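Local coordinates for protein ylmH (Streptococcus pneumoniae, PDB 2FPH) that probably binds nucleic acid through an RRM-like domain and is thought to take part in bacterial cell division, at residues 4-9 and 44-49. Residues are numbered along the deposited sequence; the frame is centred on the assembly and turned at random.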
ATOM      1  N   GLN A   4      -0.363 -11.424 -21.091  1.00 20.89           N
ATOM      2  CA  GLN A   4      -0.559 -10.312 -21.960  1.00 20.87           C
ATOM      3  C   GLN A   4       0.763  -9.591 -22.173  1.00 19.71           C
ATOM      4  O   GLN A   4       1.564  -9.411 -21.250  1.00 20.06           O
ATOM      5  CB  GLN A   4      -1.586  -9.330 -21.361  1.00 21.47           C
ATOM      6  CG  GLN A   4      -2.084  -8.291 -22.352  1.00 24.68           C
ATOM      7  CD  GLN A   4      -3.435  -7.635 -21.978  1.00 28.60           C
ATOM      8  OE1 GLN A   4      -4.162  -8.085 -21.092  1.00 36.61           O
ATOM      9  NE2 GLN A   4      -3.746  -6.562 -22.668  1.00 37.23           N
ATOM     10  N   HIS A   5       0.983  -9.208 -23.422  1.00 17.00           N
ATOM     11  CA  HIS A   5       2.135  -8.388 -23.820  1.00 16.83           C
ATOM     12  C   HIS A   5       2.277  -7.143 -22.956  1.00 16.48           C
ATOM     13  O   HIS A   5       1.274  -6.408 -22.639  1.00 17.62           O
ATOM     14  CB  HIS A   5       1.968  -7.937 -25.242  1.00 17.24           C
ATOM     15  CG  HIS A   5       2.011  -9.053 -26.241  1.00 17.51           C
ATOM     16  ND1 HIS A   5       1.342  -8.977 -27.438  1.00 21.42           N
ATOM     17  CD2 HIS A   5       2.699 -10.216 -26.270  1.00 18.01           C
ATOM     18  CE1 HIS A   5       1.550 -10.090 -28.124  1.00 19.73           C
ATOM     19  NE2 HIS A   5       2.373 -10.856 -27.443  1.00 17.16           N
ATOM     20  N   PHE A   6       3.521  -6.866 -22.574  1.00 14.57           N
ATOM     21  CA  PHE A   6       3.841  -5.591 -21.968  1.00 14.19           C
ATOM     22  C   PHE A   6       3.835  -4.496 -23.021  1.00 15.28           C
ATOM     23  O   PHE A   6       3.853  -4.761 -24.248  1.00 15.17           O
ATOM     24  CB  PHE A   6       5.201  -5.649 -21.309  1.00 15.06           C
ATOM     25  CG  PHE A   6       5.343  -6.735 -20.272  1.00 14.40           C
ATOM     26  CD1 PHE A   6       4.438  -6.826 -19.223  1.00 16.24           C
ATOM     27  CD2 PHE A   6       6.389  -7.589 -20.317  1.00 12.07           C
ATOM     28  CE1 PHE A   6       4.591  -7.799 -18.278  1.00 16.79           C
ATOM     29  CE2 PHE A   6       6.542  -8.585 -19.375  1.00 12.64           C
ATOM     30  CZ  PHE A   6       5.623  -8.664 -18.330  1.00 17.75           C
ATOM     31  N   SER A   7       3.850  -3.281 -22.520  1.00 16.22           N
ATOM     32  CA  SER A   7       3.805  -2.054 -23.292  1.00 17.76           C
ATOM     33  C   SER A   7       5.018  -1.196 -22.929  1.00 17.47           C
ATOM     34  O   SER A   7       5.718  -1.445 -21.960  1.00 17.63           O
ATOM     35  CB  SER A   7       2.519  -1.344 -22.973  1.00 18.68           C
ATOM     36  OG  SER A   7       2.632  -0.667 -21.755  1.00 21.60           O
ATOM     37  N   ILE A   8       5.320  -0.227 -23.784  1.00 18.27           N
ATOM     38  CA  ILE A   8       6.412   0.709 -23.502  1.00 19.83           C
ATOM     39  C   ILE A   8       6.171   1.445 -22.168  1.00 19.33           C
ATOM     40  O   ILE A   8       7.139   1.657 -21.395  1.00 18.60           O
ATOM     41  CB  ILE A   8       6.566   1.723 -24.685  1.00 21.92           C
ATOM     42  CG1 ILE A   8       7.039   0.988 -25.940  1.00 26.02           C
ATOM     43  CG2 ILE A   8       7.532   2.837 -24.341  1.00 22.83           C
ATOM     44  CD1 ILE A   8       6.572   1.694 -27.241  1.00 28.57           C
ATOM     45  N   GLU A   9       4.903   1.733 -21.880  1.00 18.78           N
ATOM     46  CA  GLU A   9       4.493   2.469 -20.688  1.00 19.50           C
ATOM     47  C   GLU A   9       4.916   1.643 -19.446  1.00 18.57           C
ATOM     48  O   GLU A   9       5.188   2.185 -18.390  1.00 18.59           O
ATOM     49  CB  GLU A   9       2.992   2.721 -20.617  1.00 20.52           C
ATOM     50  CG  GLU A   9       2.436   3.901 -21.406  1.00 25.72           C
ATOM     51  CD  GLU A   9       0.918   4.120 -21.239  1.00 34.55           C
ATOM     52  OE1 GLU A   9       0.207   3.563 -20.329  1.00 40.01           O
ATOM     53  OE2 GLU A   9       0.384   4.904 -22.046  1.00 40.87           O
ATOM     54  N   LEU A  44       3.736  -7.305 -11.812  1.00 13.57           N
ATOM     55  CA  LEU A  44       4.717  -7.954 -10.937  1.00 14.60           C
ATOM     56  C   LEU A  44       4.370  -9.459 -10.833  1.00 13.44           C
ATOM     57  O   LEU A  44       5.244 -10.302 -10.812  1.00 16.15           O
ATOM     58  CB  LEU A  44       4.726  -7.248  -9.599  1.00 14.61           C
ATOM     59  CG  LEU A  44       5.990  -7.112  -8.765  1.00 21.32           C
ATOM     60  CD1 LEU A  44       5.664  -7.028  -7.259  1.00 14.26           C
ATOM     61  CD2 LEU A  44       7.267  -7.847  -9.142  1.00 17.10           C
ATOM     62  N   LYS A  45       3.093  -9.811 -10.725  1.00 15.26           N
ATOM     63  CA  LYS A  45       2.673 -11.213 -10.750  1.00 15.93           C
ATOM     64  C   LYS A  45       3.182 -11.986 -11.996  1.00 16.23           C
ATOM     65  O   LYS A  45       3.666 -13.095 -11.862  1.00 17.11           O
ATOM     66  CB  LYS A  45       1.144 -11.299 -10.676  1.00 17.82           C
ATOM     67  CG  LYS A  45       0.620 -11.060  -9.266  1.00 20.28           C
ATOM     68  CD  LYS A  45      -0.850 -10.795  -9.253  1.00 24.12           C
ATOM     69  CE  LYS A  45      -1.472 -10.787  -7.841  1.00 28.21           C
ATOM     70  NZ  LYS A  45      -0.639 -11.451  -6.816  1.00 32.19           N
ATOM     71  N   ILE A  46       3.140 -11.344 -13.144  1.00 16.60           N
ATOM     72  CA  ILE A  46       3.693 -11.919 -14.383  1.00 17.88           C
ATOM     73  C   ILE A  46       5.238 -12.147 -14.306  1.00 17.49           C
ATOM     74  O   ILE A  46       5.750 -13.281 -14.527  1.00 17.37           O
ATOM     75  CB  ILE A  46       3.354 -11.106 -15.597  1.00 19.11           C
ATOM     76  CG1 ILE A  46       1.831 -11.089 -15.856  1.00 21.76           C
ATOM     77  CG2 ILE A  46       4.020 -11.686 -16.806  1.00 20.10           C
ATOM     78  CD1 ILE A  46       1.451  -9.906 -16.771  1.00 25.91           C
ATOM     79  N   LEU A  47       5.938 -11.099 -13.870  1.00 17.10           N
ATOM     80  CA  LEU A  47       7.411 -11.196 -13.702  1.00 17.36           C
ATOM     81  C   LEU A  47       7.753 -12.304 -12.704  1.00 17.48           C
ATOM     82  O   LEU A  47       8.632 -13.103 -12.947  1.00 14.91           O
ATOM     83  CB  LEU A  47       7.979  -9.848 -13.259  1.00 18.91           C
ATOM     84  CG  LEU A  47       8.932  -8.969 -14.069  1.00 25.20           C
ATOM     85  CD1 LEU A  47       8.790  -9.092 -15.592  1.00 23.38           C
ATOM     86  CD2 LEU A  47       8.930  -7.555 -13.582  1.00 24.31           C
ATOM     87  N   ALA A  48       7.100 -12.331 -11.547  1.00 16.04           N
ATOM     88  CA  ALA A  48       7.346 -13.338 -10.527  1.00 18.10           C
ATOM     89  C   ALA A  48       7.182 -14.762 -11.073  1.00 19.73           C
ATOM     90  O   ALA A  48       8.072 -15.591 -10.928  1.00 21.75           O
ATOM     91  CB  ALA A  48       6.458 -13.117  -9.348  1.00 18.51           C
ATOM     92  N   LYS A  49       6.084 -15.024 -11.777  1.00 19.65           N
ATOM     93  CA  LYS A  49       5.838 -16.323 -12.414  1.00 22.13           C
ATOM     94  C   LYS A  49       6.976 -16.698 -13.378  1.00 21.29           C
ATOM     95  O   LYS A  49       7.487 -17.832 -13.377  1.00 20.29           O
ATOM     96  CB  LYS A  49       4.484 -16.270 -13.134  1.00 23.14           C
ATOM     97  CG  LYS A  49       3.300 -16.811 -12.265  1.00 28.34           C
ATOM     98  CD  LYS A  49       1.948 -16.655 -12.983  1.00 32.60           C
ATOM     99  CE  LYS A  49       0.882 -15.993 -12.110  1.00 36.49           C
ATOM    100  NZ  LYS A  49      -0.530 -16.021 -12.722  1.00 38.96           N
TER
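Phe6 reaches from the N-terminal loop to the helix 38-50 and meets Ile46 and Leu47 with the far end of its ring. The CZ atom makes the closest approach, 3.7 Å from CG2 of Ile46. Its neighbour CE1 lies 4.1 Å from Ile46 CD1, so the CZ-CE1 side of the ring rests against both methyls of the isoleucine. CG2 approaches the ring obliquely, and the two side chains run past each other in opposite directions. Ile46 offers both ends because its CG2 stands anti to the backbone N while CG1 is anti to the carbonyl carbon (chi1 -64°), and a nearly extended chi2 of 161° carries CD1 out beside CE1. Leu47, next along the helix, adds a looser touch: its CD1 is 4.2 Å from Phe6 CZ and again oblique to the ring. On the phenylalanine, CG lies anti to the carbonyl carbon (chi1 -57°), which sends the ring out from the loop toward the helix. No hydrogen bond or salt bridge joins 4-9 to 44-49; the contact is apolar and small, burying 150 Å² in all. Phe6 itself remains exposed, whereas Leu47 is buried, its side chain lying on Leu14, Met18 and Ile21 of helix 11-27. Phe6 also touches Leu14, and Tyr3 packs on Ile46 while its OH is hydrogen-bonded to Lys49 NZ. The arrangement is plain hydrophobic packing in the N-terminal part of YlmH: the extended residues leading into helix 11-27 lay one aromatic side chain against the edge of the interface between that helix and helix 38-50.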